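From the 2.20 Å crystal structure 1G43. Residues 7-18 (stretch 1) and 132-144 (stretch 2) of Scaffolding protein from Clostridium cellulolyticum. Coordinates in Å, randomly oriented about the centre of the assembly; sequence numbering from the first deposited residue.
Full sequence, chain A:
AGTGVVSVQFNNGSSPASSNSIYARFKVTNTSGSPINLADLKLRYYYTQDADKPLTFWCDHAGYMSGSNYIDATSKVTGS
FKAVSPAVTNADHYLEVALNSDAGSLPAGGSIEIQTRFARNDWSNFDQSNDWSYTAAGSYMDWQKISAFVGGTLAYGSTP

Stretch 1 (7-18) SVQFNNGSSPAS
Stretch 2, residues 132-144: WSYTAAGSYMDWQ

Distant segments of a chain can be joined by a short β-bridge continued by one well-placed amide side chain, and residues 7-18 and 132-144 illustrate this. Asn 12 (phi/psi -135/31, chi1 p, chi2 20°) donates its backbone N to Ala 137 O (2.9 Å), while its side-chain amide imitates a peptide: OD1 accepts from Ala 137 N (3.0 Å) and ND2 donates to Thr 135 O (2.8 Å). Ala 137 O also accepts from Ser 14 N (3.0 Å), as the chain turns through Gly 13 (50/36), whose positive phi favours glycine; Gly 13 N is tied back to Asn 11 OD1 (2.8 Å). Tyr 134, chi1 t, extends its OH to Ser 15 O (2.6 Å).

Residues 7-11, ending a strand that begins earlier, run antiparallel to the segment around Met 141. A single bridge pairs Phe 10 (-138/158) with Met 141 (-155/162), CA-CA 5.3 Å, through Phe 10 N to Met 141 O (2.9 Å) and Met 141 N to Phe 10 O (2.8 Å). Beyond it, a water accepts from Trp 143 N (2.7 Å) and lies 2.9 Å from Val 8 O, joining the stretches.

Packing completes the contact, which buries 829 Å² summed over both sides. The apolar Phe 10 ring (chi1 t, chi2 93°) suits its buried site: Ala 137 CB lies 4.5 Å from Phe 10 CD2, and Trp 143 (chi1 t, chi2 -122°) places CD1 over one face, 3.7 Å from Phe 10 CD2, planes inclined at 35°. Asn 11 (chi1 102°, chi2 59°) sets ND2 over the Tyr 140 ring (chi1 m), 3.4 Å from Tyr 140 CZ.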

# COMPACT_ATOMS: atom_id res chain seq x y z
N SER A 7 8.77 5.04 -7.98
CA SER A 7 9.39 5.40 -6.72
C SER A 7 8.20 5.44 -5.75
O SER A 7 7.10 5.81 -6.16
CB SER A 7 10.01 6.79 -6.85
OG SER A 7 10.39 7.35 -5.59
N VAL A 8 8.39 5.09 -4.49
CA VAL A 8 7.25 5.14 -3.57
C VAL A 8 7.51 5.76 -2.19
O VAL A 8 8.54 5.49 -1.57
CB VAL A 8 6.65 3.74 -3.33
CG1 VAL A 8 5.46 3.86 -2.34
CG2 VAL A 8 6.22 3.12 -4.66
N GLN A 9 6.60 6.59 -1.72
CA GLN A 9 6.73 7.18 -0.40
C GLN A 9 5.60 6.67 0.46
O GLN A 9 4.52 6.30 -0.05
CB GLN A 9 6.72 8.69 -0.46
CG GLN A 9 8.08 9.27 -0.75
CD GLN A 9 8.08 10.77 -0.67
OE1 GLN A 9 7.34 11.45 -1.40
NE2 GLN A 9 8.88 11.31 0.21
N PHE A 10 5.82 6.67 1.77
CA PHE A 10 4.85 6.12 2.70
C PHE A 10 4.67 6.97 3.95
O PHE A 10 5.52 7.77 4.29
CB PHE A 10 5.35 4.71 3.05
CG PHE A 10 4.62 4.06 4.18
CD1 PHE A 10 3.55 3.23 3.94
CD2 PHE A 10 5.03 4.24 5.49
CE1 PHE A 10 2.88 2.57 4.99
CE2 PHE A 10 4.38 3.61 6.53
CZ PHE A 10 3.30 2.77 6.29
N ASN A 11 3.53 6.80 4.63
CA ASN A 11 3.21 7.49 5.89
C ASN A 11 1.98 6.81 6.48
O ASN A 11 1.20 6.21 5.74
CB ASN A 11 3.00 9.02 5.67
CG ASN A 11 1.51 9.46 5.66
OD1 ASN A 11 0.76 9.28 6.63
ND2 ASN A 11 1.10 10.10 4.56
N ASN A 12 1.83 6.85 7.79
CA ASN A 12 0.66 6.29 8.45
C ASN A 12 0.16 7.28 9.52
O ASN A 12 -0.39 6.89 10.54
CB ASN A 12 0.97 4.93 9.09
CG ASN A 12 2.19 4.97 9.97
OD1 ASN A 12 2.62 6.04 10.42
ND2 ASN A 12 2.77 3.80 10.23
N GLY A 13 0.36 8.56 9.27
CA GLY A 13 -0.07 9.57 10.22
C GLY A 13 0.42 9.25 11.62
O GLY A 13 -0.29 9.47 12.61
N SER A 14 1.62 8.69 11.69
CA SER A 14 2.25 8.32 12.94
C SER A 14 1.26 7.64 13.92
O SER A 14 1.00 8.17 14.99
CB SER A 14 2.88 9.56 13.59
OG SER A 14 3.78 9.17 14.63
N SER A 15 0.72 6.49 13.52
CA SER A 15 -0.22 5.74 14.36
C SER A 15 0.50 5.10 15.54
O SER A 15 1.68 4.75 15.44
CB SER A 15 -0.92 4.63 13.53
OG SER A 15 0.04 3.78 12.90
N PRO A 16 -0.20 4.94 16.67
CA PRO A 16 0.33 4.35 17.91
C PRO A 16 0.58 2.86 17.72
O PRO A 16 -0.19 2.21 17.02
CB PRO A 16 -0.78 4.58 18.94
CG PRO A 16 -1.74 5.56 18.24
CD PRO A 16 -1.65 5.21 16.80
N ALA A 17 1.62 2.34 18.37
CA ALA A 17 1.98 0.93 18.28
C ALA A 17 0.78 0.03 18.54
O ALA A 17 0.60 -1.00 17.88
CB ALA A 17 3.10 0.61 19.28
N SER A 18 -0.04 0.41 19.50
CA SER A 18 -1.23 -0.37 19.82
C SER A 18 -2.39 0.45 19.22
O SER A 18 -2.67 1.56 19.68
CB SER A 18 -1.35 -0.51 21.33
OG SER A 18 -2.63 -0.95 21.71
N TRP A 132 6.25 -6.18 10.32
CA TRP A 132 7.36 -5.99 9.44
C TRP A 132 7.35 -4.64 8.71
O TRP A 132 8.37 -3.98 8.65
CB TRP A 132 7.37 -7.12 8.42
CG TRP A 132 8.66 -7.27 7.75
CD1 TRP A 132 9.76 -7.93 8.22
CD2 TRP A 132 9.04 -6.71 6.48
NE1 TRP A 132 10.79 -7.83 7.33
CE2 TRP A 132 10.38 -7.08 6.25
CE3 TRP A 132 8.38 -5.94 5.52
CZ2 TRP A 132 11.06 -6.70 5.10
CZ3 TRP A 132 9.05 -5.57 4.39
CH2 TRP A 132 10.39 -5.95 4.19
N SER A 133 6.22 -4.23 8.16
CA SER A 133 6.22 -2.95 7.44
C SER A 133 5.92 -1.75 8.33
O SER A 133 5.76 -0.65 7.83
CB SER A 133 5.19 -2.96 6.31
OG SER A 133 5.46 -3.99 5.39
N TYR A 134 5.87 -1.95 9.64
CA TYR A 134 5.53 -0.84 10.50
C TYR A 134 6.62 0.08 10.98
O TYR A 134 7.70 -0.34 11.41
CB TYR A 134 4.74 -1.33 11.74
CG TYR A 134 4.40 -0.20 12.73
CD1 TYR A 134 3.41 0.75 12.43
CD2 TYR A 134 5.13 -0.03 13.91
CE1 TYR A 134 3.16 1.85 13.30
CE2 TYR A 134 4.88 1.07 14.78
CZ TYR A 134 3.91 2.00 14.46
OH TYR A 134 3.69 3.07 15.28
N THR A 135 6.33 1.36 10.88
CA THR A 135 7.17 2.41 11.38
C THR A 135 6.30 3.63 11.52
O THR A 135 5.49 3.95 10.65
CB THR A 135 8.37 2.72 10.47
OG1 THR A 135 9.23 3.63 11.17
CG2 THR A 135 7.94 3.36 9.17
N ALA A 136 6.43 4.32 12.64
CA ALA A 136 5.63 5.52 12.87
C ALA A 136 6.19 6.59 11.95
O ALA A 136 7.29 7.07 12.15
CB ALA A 136 5.73 5.95 14.31
N ALA A 137 5.42 6.93 10.92
CA ALA A 137 5.80 7.93 9.93
C ALA A 137 4.64 8.91 9.85
O ALA A 137 3.54 8.56 9.39
CB ALA A 137 6.03 7.28 8.61
N GLY A 138 4.90 10.13 10.28
CA GLY A 138 3.87 11.14 10.29
C GLY A 138 3.78 11.90 9.00
O GLY A 138 2.75 12.53 8.73
N SER A 139 4.83 11.85 8.20
CA SER A 139 4.84 12.54 6.91
C SER A 139 5.38 11.56 5.88
O SER A 139 6.01 10.59 6.23
CB SER A 139 5.73 13.77 7.00
OG SER A 139 7.03 13.40 7.45
N TYR A 140 5.11 11.79 4.60
CA TYR A 140 5.60 10.86 3.59
C TYR A 140 7.12 10.73 3.71
O TYR A 140 7.81 11.71 3.96
CB TYR A 140 5.21 11.31 2.16
CG TYR A 140 3.77 10.96 1.75
CD1 TYR A 140 3.35 9.63 1.65
CD2 TYR A 140 2.81 11.96 1.54
CE1 TYR A 140 2.01 9.29 1.37
CE2 TYR A 140 1.45 11.63 1.26
CZ TYR A 140 1.07 10.30 1.17
OH TYR A 140 -0.25 9.96 0.93
N MET A 141 7.63 9.52 3.53
CA MET A 141 9.06 9.29 3.58
C MET A 141 9.41 8.04 2.76
O MET A 141 8.55 7.22 2.48
CB MET A 141 9.50 9.11 5.02
CG MET A 141 8.96 7.84 5.67
SD MET A 141 9.55 7.78 7.38
CE MET A 141 9.98 6.06 7.56
N ASP A 142 10.68 7.90 2.39
CA ASP A 142 11.13 6.74 1.63
C ASP A 142 11.22 5.60 2.63
O ASP A 142 12.12 5.60 3.47
CB ASP A 142 12.52 6.98 1.05
CG ASP A 142 13.04 5.79 0.25
OD1 ASP A 142 12.47 5.47 -0.83
OD2 ASP A 142 14.03 5.17 0.70
N TRP A 143 10.30 4.65 2.56
CA TRP A 143 10.30 3.53 3.49
C TRP A 143 10.35 2.28 2.61
O TRP A 143 9.41 1.94 1.89
CB TRP A 143 9.03 3.60 4.36
CG TRP A 143 8.80 2.45 5.31
CD1 TRP A 143 7.70 1.64 5.35
CD2 TRP A 143 9.66 1.99 6.37
NE1 TRP A 143 7.82 0.72 6.36
CE2 TRP A 143 9.02 0.90 7.00
CE3 TRP A 143 10.92 2.39 6.85
CZ2 TRP A 143 9.58 0.21 8.08
CZ3 TRP A 143 11.49 1.70 7.93
CH2 TRP A 143 10.82 0.63 8.53
N GLN A 144 11.49 1.61 2.71
CA GLN A 144 11.79 0.41 1.94
C GLN A 144 11.14 -0.89 2.42
O GLN A 144 11.36 -1.95 1.83
CB GLN A 144 13.30 0.22 1.93
CG GLN A 144 13.79 -0.51 0.74
CD GLN A 144 14.10 0.43 -0.41
OE1 GLN A 144 13.94 1.67 -0.29
NE2 GLN A 144 14.55 -0.15 -1.53
O HOH W 1 8.18 4.16 0.98